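Local coordinates for protein choline dehydrogenase and related flavoproteins (Aspergillus oryzae, PDB 3Q9T) that oxidises formate as a flavin-dependent oxidase of the glucose-methanol-choline oxidoreductase family, with 8-formyl-FAD at its catalytic site, at residues A66-M71 with F441-I446; V316-G321 with T413-T418; A403-F408 with S483-E488. One frame throughout, in Å; residues are numbered along the deposited sequence.

Contact 1 (A66-M71 with F441-I446)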
loop_
_atom_site.group_PDB
_atom_site.type_symbol
_atom_site.label_atom_id
_atom_site.label_comp_id
_atom_site.label_asym_id
_atom_site.label_seq_id
_atom_site.Cartn_x
_atom_site.Cartn_y
_atom_site.Cartn_z
ATOM N N ALA A 66 -15.199 2.415 5.897
ATOM C CA ALA A 66 -13.953 2.873 5.297
ATOM C C ALA A 66 -12.743 2.174 5.909
ATOM O O ALA A 66 -11.769 2.812 6.292
ATOM C CB ALA A 66 -13.824 4.409 5.392
ATOM N N TYR A 67 -12.816 0.852 5.991
ATOM C CA TYR A 67 -11.710 0.053 6.503
ATOM C C TYR A 67 -10.428 0.144 5.673
ATOM O O TYR A 67 -10.458 0.179 4.431
ATOM C CB TYR A 67 -12.110 -1.422 6.555
ATOM C CG TYR A 67 -13.299 -1.731 7.425
ATOM C CD1 TYR A 67 -13.264 -1.496 8.792
ATOM C CD2 TYR A 67 -14.455 -2.298 6.885
ATOM C CE1 TYR A 67 -14.355 -1.793 9.601
ATOM C CE2 TYR A 67 -15.544 -2.593 7.680
ATOM C CZ TYR A 67 -15.485 -2.340 9.037
ATOM O OH TYR A 67 -16.553 -2.634 9.831
ATOM N N LYS A 68 -9.302 0.131 6.372
ATOM C CA LYS A 68 -8.038 -0.253 5.765
ATOM C C LYS A 68 -8.070 -1.758 5.539
ATOM O O LYS A 68 -8.502 -2.503 6.427
ATOM C CB LYS A 68 -6.881 0.058 6.714
ATOM C CG LYS A 68 -6.660 1.547 6.992
ATOM C CD LYS A 68 -5.537 1.723 7.995
ATOM C CE LYS A 68 -5.030 3.162 8.026
ATOM N NZ LYS A 68 -4.000 3.311 9.097
ATOM N N THR A 69 -7.639 -2.209 4.360
ATOM C CA THR A 69 -7.395 -3.630 4.151
ATOM C C THR A 69 -6.292 -3.935 3.147
ATOM O O THR A 69 -6.116 -3.227 2.159
ATOM C CB THR A 69 -8.696 -4.467 3.810
ATOM O OG1 THR A 69 -8.736 -4.792 2.422
ATOM C CG2 THR A 69 -9.939 -3.769 4.215
ATOM N N THR A 70 -5.542 -4.994 3.429
ATOM C CA THR A 70 -4.496 -5.469 2.532
ATOM C C THR A 70 -5.127 -6.209 1.357
ATOM O O THR A 70 -5.829 -7.217 1.537
ATOM C CB THR A 70 -3.515 -6.422 3.263
ATOM O OG1 THR A 70 -2.857 -5.720 4.320
ATOM C CG2 THR A 70 -2.462 -7.003 2.294
ATOM N N MET A 71 -4.863 -5.702 0.159
ATOM C CA MET A 71 -5.448 -6.232 -1.067
ATOM C C MET A 71 -4.654 -7.423 -1.555
ATOM O O MET A 71 -5.214 -8.453 -1.930
ATOM C CB MET A 71 -5.475 -5.144 -2.140
ATOM C CG MET A 71 -6.381 -3.960 -1.778
ATOM S SD MET A 71 -8.142 -4.356 -1.972
ATOM C CE MET A 71 -8.790 -3.627 -0.474
ATOM N N PHE A 441 -13.832 -0.928 19.253
ATOM C CA PHE A 441 -13.906 0.207 18.334
ATOM C C PHE A 441 -12.764 0.243 17.317
ATOM O O PHE A 441 -12.691 1.154 16.499
ATOM C CB PHE A 441 -13.967 1.531 19.095
ATOM C CG PHE A 441 -15.224 1.710 19.875
ATOM C CD1 PHE A 441 -16.364 2.190 19.264
ATOM C CD2 PHE A 441 -15.278 1.366 21.226
ATOM C CE1 PHE A 441 -17.522 2.356 19.989
ATOM C CE2 PHE A 441 -16.433 1.523 21.949
ATOM C CZ PHE A 441 -17.560 2.022 21.332
ATOM N N GLN A 442 -11.866 -0.737 17.369
ATOM C CA GLN A 442 -10.849 -0.824 16.327
ATOM C C GLN A 442 -11.264 -1.803 15.241
ATOM O O GLN A 442 -11.828 -2.871 15.515
ATOM C CB GLN A 442 -9.489 -1.233 16.895
ATOM C CG GLN A 442 -8.622 -0.060 17.283
ATOM C CD GLN A 442 -7.288 -0.485 17.861
ATOM O OE1 GLN A 442 -6.936 -1.673 17.855
ATOM N NE2 GLN A 442 -6.535 0.486 18.366
ATOM N N GLN A 443 -10.978 -1.441 14.001
ATOM C CA GLN A 443 -11.268 -2.343 12.897
ATOM C C GLN A 443 -10.466 -3.638 13.047
ATOM O O GLN A 443 -9.345 -3.634 13.559
ATOM C CB GLN A 443 -10.986 -1.667 11.559
ATOM C CG GLN A 443 -9.516 -1.460 11.242
ATOM C CD GLN A 443 -9.320 -1.255 9.766
ATOM O OE1 GLN A 443 -9.513 -0.151 9.259
ATOM N NE2 GLN A 443 -8.983 -2.324 9.050
ATOM N N PRO A 444 -11.059 -4.766 12.637
ATOM C CA PRO A 444 -10.222 -5.963 12.627
ATOM C C PRO A 444 -9.190 -5.780 11.515
ATOM O O PRO A 444 -9.355 -4.910 10.644
ATOM C CB PRO A 444 -11.215 -7.069 12.257
ATOM C CG PRO A 444 -12.212 -6.369 11.377
ATOM C CD PRO A 444 -12.363 -4.987 11.983
ATOM N N ASN A 445 -8.124 -6.572 11.551
ATOM C CA ASN A 445 -7.160 -6.561 10.462
ATOM C C ASN A 445 -7.657 -7.448 9.327
ATOM O O ASN A 445 -8.224 -8.518 9.561
ATOM C CB ASN A 445 -5.772 -6.972 10.948
ATOM C CG ASN A 445 -5.071 -5.855 11.698
ATOM O OD1 ASN A 445 -5.324 -4.672 11.455
ATOM N ND2 ASN A 445 -4.197 -6.222 12.621
ATOM N N ILE A 446 -7.467 -6.982 8.099
ATOM C CA ILE A 446 -8.089 -7.609 6.943
ATOM C C ILE A 446 -7.074 -7.806 5.826
ATOM O O ILE A 446 -6.524 -6.842 5.293
ATOM C CB ILE A 446 -9.291 -6.756 6.405
ATOM C CG1 ILE A 446 -10.251 -6.375 7.549
ATOM C CG2 ILE A 446 -10.017 -7.490 5.275
ATOM C CD1 ILE A 446 -11.453 -5.527 7.125
HETATM O O HOH W 1 -6.512 -4.287 7.557
HETATM O O HOH W 2 -4.002 -5.255 6.683
#

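Contact 2 (V316-G321 with T413-T418)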
loop_
_atom_site.group_PDB
_atom_site.type_symbol
_atom_site.label_atom_id
_atom_site.label_comp_id
_atom_site.label_asym_id
_atom_site.label_seq_id
_atom_site.Cartn_x
_atom_site.Cartn_y
_atom_site.Cartn_z
ATOM N N VAL A 316 -14.266 7.611 -24.629
ATOM C CA VAL A 316 -15.149 7.089 -25.638
ATOM C C VAL A 316 -15.730 8.319 -26.318
ATOM O O VAL A 316 -15.615 9.409 -25.774
ATOM C CB VAL A 316 -16.195 6.193 -24.953
ATOM C CG1 VAL A 316 -17.506 6.914 -24.785
ATOM C CG2 VAL A 316 -16.328 4.885 -25.686
ATOM N N LYS A 317 -16.291 8.175 -27.517
ATOM C CA LYS A 317 -16.802 9.337 -28.246
ATOM C C LYS A 317 -17.903 10.087 -27.497
ATOM O O LYS A 317 -18.710 9.480 -26.780
ATOM C CB LYS A 317 -17.315 8.929 -29.617
ATOM C CG LYS A 317 -16.218 8.545 -30.575
ATOM C CD LYS A 317 -16.752 8.480 -32.009
ATOM C CE LYS A 317 -15.665 8.017 -32.970
ATOM N NZ LYS A 317 -14.308 8.430 -32.489
ATOM N N ASP A 318 -17.945 11.403 -27.675
ATOM C CA ASP A 318 -18.971 12.208 -27.022
ATOM C C ASP A 318 -20.347 11.567 -27.205
ATOM O O ASP A 318 -20.702 11.165 -28.315
ATOM C CB ASP A 318 -18.996 13.636 -27.576
ATOM C CG ASP A 318 -17.862 14.502 -27.039
ATOM O OD1 ASP A 318 -17.097 14.041 -26.152
ATOM O OD2 ASP A 318 -17.754 15.664 -27.499
ATOM N N GLY A 319 -21.105 11.464 -26.109
ATOM C CA GLY A 319 -22.458 10.937 -26.154
ATOM C C GLY A 319 -22.539 9.428 -25.983
ATOM O O GLY A 319 -23.607 8.835 -26.140
ATOM N N PHE A 320 -21.417 8.797 -25.658
ATOM C CA PHE A 320 -21.400 7.350 -25.421
ATOM C C PHE A 320 -21.012 6.998 -23.984
ATOM O O PHE A 320 -20.685 5.864 -23.661
ATOM C CB PHE A 320 -20.547 6.632 -26.472
ATOM C CG PHE A 320 -21.174 6.641 -27.840
ATOM C CD1 PHE A 320 -22.014 5.605 -28.237
ATOM C CD2 PHE A 320 -20.970 7.708 -28.701
ATOM C CE1 PHE A 320 -22.612 5.615 -29.477
ATOM C CE2 PHE A 320 -21.565 7.729 -29.951
ATOM C CZ PHE A 320 -22.392 6.683 -30.341
ATOM N N GLY A 321 -21.092 7.994 -23.116
ATOM C CA GLY A 321 -20.991 7.774 -21.691
ATOM C C GLY A 321 -21.722 8.913 -21.021
ATOM O O GLY A 321 -22.095 9.862 -21.685
ATOM N N THR A 413 -12.408 16.257 -18.819
ATOM C CA THR A 413 -13.201 16.311 -20.048
ATOM C C THR A 413 -13.487 14.918 -20.605
ATOM O O THR A 413 -12.872 13.934 -20.196
ATOM C CB THR A 413 -12.423 17.019 -21.164
ATOM O OG1 THR A 413 -11.361 16.162 -21.610
ATOM C CG2 THR A 413 -11.837 18.347 -20.677
ATOM N N GLY A 414 -14.394 14.843 -21.574
ATOM C CA GLY A 414 -14.636 13.603 -22.295
ATOM C C GLY A 414 -15.617 12.660 -21.617
ATOM O O GLY A 414 -15.813 12.697 -20.408
ATOM N N ASP A 415 -16.248 11.812 -22.408
ATOM C CA ASP A 415 -17.092 10.775 -21.845
ATOM C C ASP A 415 -16.240 9.501 -21.716
ATOM O O ASP A 415 -15.271 9.315 -22.448
ATOM C CB ASP A 415 -18.333 10.550 -22.715
ATOM C CG ASP A 415 -19.319 11.718 -22.647
ATOM O OD1 ASP A 415 -19.481 12.319 -21.565
ATOM O OD2 ASP A 415 -19.942 12.038 -23.680
ATOM N N HIS A 416 -16.570 8.648 -20.763
ATOM C CA HIS A 416 -15.765 7.454 -20.558
ATOM C C HIS A 416 -16.600 6.201 -20.384
ATOM O O HIS A 416 -17.795 6.267 -20.116
ATOM C CB HIS A 416 -14.859 7.659 -19.351
ATOM C CG HIS A 416 -13.951 8.840 -19.492
ATOM N ND1 HIS A 416 -14.387 10.136 -19.308
ATOM C CD2 HIS A 416 -12.647 8.925 -19.850
ATOM C CE1 HIS A 416 -13.382 10.967 -19.522
ATOM N NE2 HIS A 416 -12.316 10.259 -19.851
ATOM N N LEU A 417 -15.955 5.059 -20.565
ATOM C CA LEU A 417 -16.511 3.782 -20.163
ATOM C C LEU A 417 -15.586 3.226 -19.078
ATOM O O LEU A 417 -14.369 3.295 -19.204
ATOM C CB LEU A 417 -16.571 2.839 -21.362
ATOM C CG LEU A 417 -16.702 1.334 -21.093
ATOM C CD1 LEU A 417 -18.087 0.969 -20.580
ATOM C CD2 LEU A 417 -16.387 0.553 -22.353
ATOM N N THR A 418 -16.152 2.695 -18.002
ATOM C CA THR A 418 -15.348 2.006 -16.997
ATOM C C THR A 418 -15.668 0.510 -17.029
ATOM O O THR A 418 -16.770 0.102 -16.665
ATOM C CB THR A 418 -15.597 2.554 -15.573
ATOM O OG1 THR A 418 -15.353 3.966 -15.537
ATOM C CG2 THR A 418 -14.688 1.851 -14.556
HETATM O O HOH W 3 -15.572 11.908 -25.174
HETATM O O HOH W 4 -19.582 4.514 -21.356
HETATM O O HOH W 5 -22.351 12.461 -21.731
#

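Contact 3 (A403-F408 with S483-E488)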
loop_
_atom_site.group_PDB
_atom_site.type_symbol
_atom_site.label_atom_id
_atom_site.label_comp_id
_atom_site.label_asym_id
_atom_site.label_seq_id
_atom_site.Cartn_x
_atom_site.Cartn_y
_atom_site.Cartn_z
ATOM N N ALA A 403 -15.338 4.823 -8.006
ATOM C CA ALA A 403 -15.306 3.622 -7.165
ATOM C C ALA A 403 -14.374 2.545 -7.709
ATOM O O ALA A 403 -14.019 1.607 -6.993
ATOM C CB ALA A 403 -16.712 3.049 -6.975
ATOM N N PHE A 404 -13.990 2.669 -8.978
ATOM C CA PHE A 404 -13.176 1.644 -9.627
ATOM C C PHE A 404 -11.846 2.173 -10.151
ATOM O O PHE A 404 -11.237 1.558 -11.014
ATOM C CB PHE A 404 -13.950 1.015 -10.777
ATOM C CG PHE A 404 -15.203 0.314 -10.348
ATOM C CD1 PHE A 404 -15.139 -0.938 -9.758
ATOM C CD2 PHE A 404 -16.448 0.908 -10.533
ATOM C CE1 PHE A 404 -16.286 -1.594 -9.366
ATOM C CE2 PHE A 404 -17.619 0.239 -10.147
ATOM C CZ PHE A 404 -17.523 -1.013 -9.561
ATOM N N GLN A 405 -11.413 3.317 -9.628
ATOM C CA GLN A 405 -10.194 3.987 -10.079
ATOM C C GLN A 405 -9.604 4.682 -8.868
ATOM O O GLN A 405 -9.677 5.906 -8.725
ATOM C CB GLN A 405 -10.502 5.033 -11.155
ATOM C CG GLN A 405 -10.937 4.475 -12.490
ATOM C CD GLN A 405 -9.811 3.815 -13.260
ATOM O OE1 GLN A 405 -9.214 4.435 -14.129
ATOM N NE2 GLN A 405 -9.528 2.551 -12.959
ATOM N N TRP A 406 -9.032 3.888 -7.982
ATOM C CA TRP A 406 -8.700 4.371 -6.650
ATOM C C TRP A 406 -7.485 5.296 -6.651
ATOM O O TRP A 406 -7.296 6.061 -5.716
ATOM C CB TRP A 406 -8.460 3.190 -5.711
ATOM C CG TRP A 406 -9.685 2.422 -5.372
ATOM C CD1 TRP A 406 -10.966 2.675 -5.783
ATOM C CD2 TRP A 406 -9.755 1.274 -4.531
ATOM N NE1 TRP A 406 -11.823 1.751 -5.250
ATOM C CE2 TRP A 406 -11.106 0.879 -4.477
ATOM C CE3 TRP A 406 -8.805 0.540 -3.813
ATOM C CZ2 TRP A 406 -11.532 -0.215 -3.739
ATOM C CZ3 TRP A 406 -9.229 -0.549 -3.081
ATOM C CH2 TRP A 406 -10.584 -0.910 -3.046
ATOM N N HIS A 407 -6.652 5.234 -7.688
ATOM C CA HIS A 407 -5.439 6.059 -7.663
ATOM C C HIS A 407 -5.312 7.068 -8.781
ATOM O O HIS A 407 -4.320 7.776 -8.835
ATOM C CB HIS A 407 -4.173 5.194 -7.570
ATOM C CG HIS A 407 -4.058 4.461 -6.271
ATOM N ND1 HIS A 407 -3.554 5.045 -5.128
ATOM C CD2 HIS A 407 -4.427 3.205 -5.920
ATOM C CE1 HIS A 407 -3.591 4.171 -4.137
ATOM N NE2 HIS A 407 -4.123 3.050 -4.588
ATOM N N PHE A 408 -6.318 7.136 -9.662
ATOM C CA PHE A 408 -6.294 8.054 -10.803
ATOM C C PHE A 408 -7.281 9.187 -10.620
ATOM O O PHE A 408 -8.395 8.975 -10.160
ATOM C CB PHE A 408 -6.617 7.328 -12.101
ATOM C CG PHE A 408 -5.817 6.067 -12.305
ATOM C CD1 PHE A 408 -4.511 5.976 -11.846
ATOM C CD2 PHE A 408 -6.382 4.963 -12.948
ATOM C CE1 PHE A 408 -3.768 4.805 -12.047
ATOM C CE2 PHE A 408 -5.658 3.794 -13.141
ATOM C CZ PHE A 408 -4.344 3.718 -12.692
ATOM N N SER A 483 -9.511 6.787 -26.512
ATOM C CA SER A 483 -8.221 6.557 -25.860
ATOM C C SER A 483 -8.323 5.786 -24.540
ATOM O O SER A 483 -9.420 5.586 -24.018
ATOM C CB SER A 483 -7.465 7.882 -25.666
ATOM O OG SER A 483 -8.151 8.733 -24.769
ATOM N N GLU A 484 -7.173 5.326 -24.039
ATOM C CA GLU A 484 -7.079 4.610 -22.769
ATOM C C GLU A 484 -6.746 5.626 -21.689
ATOM O O GLU A 484 -5.923 6.505 -21.898
ATOM C CB GLU A 484 -5.956 3.564 -22.802
ATOM C CG GLU A 484 -6.095 2.465 -23.857
ATOM C CD GLU A 484 -5.024 1.377 -23.710
ATOM O OE1 GLU A 484 -4.938 0.753 -22.623
ATOM O OE2 GLU A 484 -4.255 1.161 -24.675
ATOM N N TYR A 485 -7.382 5.506 -20.533
ATOM C CA TYR A 485 -7.071 6.381 -19.423
ATOM C C TYR A 485 -6.589 5.509 -18.281
ATOM O O TYR A 485 -7.174 4.463 -18.021
ATOM C CB TYR A 485 -8.310 7.162 -19.014
ATOM C CG TYR A 485 -8.064 8.093 -17.859
ATOM C CD1 TYR A 485 -7.510 9.351 -18.058
ATOM C CD2 TYR A 485 -8.380 7.711 -16.563
ATOM C CE1 TYR A 485 -7.279 10.198 -16.997
ATOM C CE2 TYR A 485 -8.156 8.550 -15.498
ATOM C CZ TYR A 485 -7.608 9.793 -15.717
ATOM O OH TYR A 485 -7.383 10.621 -14.639
ATOM N N PRO A 486 -5.515 5.924 -17.593
ATOM C CA PRO A 486 -4.731 7.146 -17.802
ATOM C C PRO A 486 -3.487 6.941 -18.663
ATOM O O PRO A 486 -2.773 7.909 -18.916
ATOM C CB PRO A 486 -4.293 7.505 -16.388
ATOM C CG PRO A 486 -4.070 6.159 -15.750
ATOM C CD PRO A 486 -5.133 5.243 -16.344
ATOM N N TRP A 487 -3.208 5.706 -19.060
ATOM C CA TRP A 487 -2.132 5.408 -20.006
ATOM C C TRP A 487 -2.481 4.062 -20.588
ATOM O O TRP A 487 -3.543 3.534 -20.281
ATOM C CB TRP A 487 -0.762 5.361 -19.317
ATOM C CG TRP A 487 -0.767 4.562 -18.058
ATOM C CD1 TRP A 487 -0.869 3.209 -17.949
ATOM C CD2 TRP A 487 -0.666 5.067 -16.724
ATOM N NE1 TRP A 487 -0.842 2.840 -16.628
ATOM C CE2 TRP A 487 -0.716 3.960 -15.855
ATOM C CE3 TRP A 487 -0.543 6.345 -16.180
ATOM C CZ2 TRP A 487 -0.650 4.093 -14.457
ATOM C CZ3 TRP A 487 -0.476 6.476 -14.798
ATOM C CH2 TRP A 487 -0.527 5.353 -13.954
ATOM N N GLU A 488 -1.602 3.508 -21.416
ATOM C CA GLU A 488 -1.907 2.290 -22.151
ATOM C C GLU A 488 -1.738 1.052 -21.287
ATOM O O GLU A 488 -0.756 0.932 -20.551
ATOM C CB GLU A 488 -0.991 2.151 -23.368
ATOM C CG GLU A 488 -1.055 3.300 -24.349
ATOM C CD GLU A 488 0.254 3.463 -25.118
ATOM O OE1 GLU A 488 0.432 2.770 -26.152
ATOM O OE2 GLU A 488 1.108 4.272 -24.673
HETATM O O HOH W 6 -8.066 3.040 -16.035
#

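Contact 1 (A66-M71 with F441-I446)
The carboxamide of Gln443 lies along the backbone of Lys68 and meets both of its polar atoms as a neighbouring strand would, standing in for a peptide group. Lys68 N donates to Gln443 OE1 at 2.9 Å, in the carbonyl plane on a lone pair, and Gln443 NE2 returns a straighter bond to Lys68 O at 2.7 Å (165°), the acceptor in the amide plane. Gln443 NE2 also donates to Pro444 O at 3.1 Å, fixing the flip of the amide. CG of Gln443 takes the crowded position between backbone N and carbonyl carbon (chi1 72°), and the chain then extends to the strand. Further along, Thr70 N reaches Ile446 O at 2.8 Å, nearly along the C=O axis, while one water accepts from Ile446 N and donates to Lys68 O. Residues 67-70 and 443-446 run in nearly the same direction, 27° apart, so the start of strand 445-447 is joined to strand 67-74 partly through side chain and water. The Ile446 side chain crosses that of Thr69 obliquely, with Ile446 CB 3.5 Å from Thr69 CB and Ile446 CD1 3.7 Å from Thr69 CG2. Tyr67 CD1 packs on Gln443 CB at 3.6 Å, the ring and amide planes nearly perpendicular. The Tyr67 hydroxyl is hydrogen-bonded to Glu270 of the FAD site, and Lys68 NZ leaves the contact for a salt bridge with Glu78 of the second subunit.

Contact 2 (V316-G321 with T413-T418)
Residues 317-320 form a type II beta turn directly after strand 308-316, and the turn folds over the beginning of strand 415-423. Its closing bond, Phe320 N to Lys317 O, is weak. At the strand end Val316 N donates to Asp415 O at 2.9 Å and 165°, with the donor above the carbonyl plane. Gly319 has a positive phi of 89°, as the third position of such a turn requires, and Gly321 passes so close to the strand that a CB there would run into His416 O. Asp415 carries the contact with its side chain: CG stands anti to the carbonyl carbon, beside the backbone N, which brings OD2 under the turn to accept from Gly319 N at 2.8 Å and 171°, through its anti lone pair. OD1 is held by Asp324 N and by a water that also donates to Gly321 O. Another water donates to Val316 O and Asp318 OD1 and accepts from Asp415 N, filling in where direct pairing ceases. Asp318 OD1 comes within 4.3 Å of Asp415 OD2, a like-charge approach that would tend to raise the proton affinity of either acid; the amide donors on both Asp415 oxygens probably offset this and favour its charged form.

Contact 3 (A403-F408 with S483-E488)
Pro486 is the bump and the Phe408 ring the surface it fits. Pro486 CG sits 3.6 Å from the centroid of that ring and 3° off its normal, a CH-pi contact almost exactly over the centre, with Pro486 CD 3.6 Å from Phe408 CE2. The proline follows a cis peptide bond, and its own neighbours close round it: Pro486 CB lies 3.8 Å above the middle of the Tyr485 ring, and Pro486 CG is over one face of the Trp487 indole, offset toward its rim. Three rings thus make a hollow filled by one pyrrolidine. Tyr485 enters with CG anti to the backbone N, whereas Trp487 takes the crowded position between N and carbonyl carbon (chi1 47°), which swings its six-membered ring back toward the 403-408 loop. There Trp487 CH2 comes to 3.8 Å from Phe408 CE1, the two planes 71° apart in an oblique pairing. On the other side, Phe408 CB touches Tyr485 CE2 at 3.9 Å. Gln405, bent at chi2, brings OE1 to the edge of the Tyr485 ring; its NE2 bonds back to Phe404 O in the amide plane, so OE1 faces Tyr485 and the bridging water. The contact joins the loop between strands 392-397 and 415-423 to the end of strand 481-485, at the dimer interface, where Trp487 of the second subunit packs on Pro486. No direct hydrogen bond spans the segments; one water donating to Gln405 OE1 and Tyr485 O is the polar link, so adhesion rests on dispersion and CH-pi attraction.

Overall arrangement
Contacts 2 and 3 are neighbours, with centres 13 Å apart, and both reach the large mixed sheet; they touch where Thr418 CG2 packs on Phe404 CB at 3.9 Å. Contact 1 lies farther off, its centre 25 Å from contact 3 and 35 Å from contact 2, yet it meets contact 3 through Met71 CE and Trp406 CZ3, 4.1 Å apart. Along the chain contact 2 is nested within the loop closed by contact 1, whereas contact 3 crosses both. Contact 1 is next to the cofactor: the Tyr67 side chain comes within about 5 Å of the 8-formyl-FAD. In contact 3 the Gln405 side chain stays about 14 Å from it, and contact 2 lies away from the known FAD-binding residues.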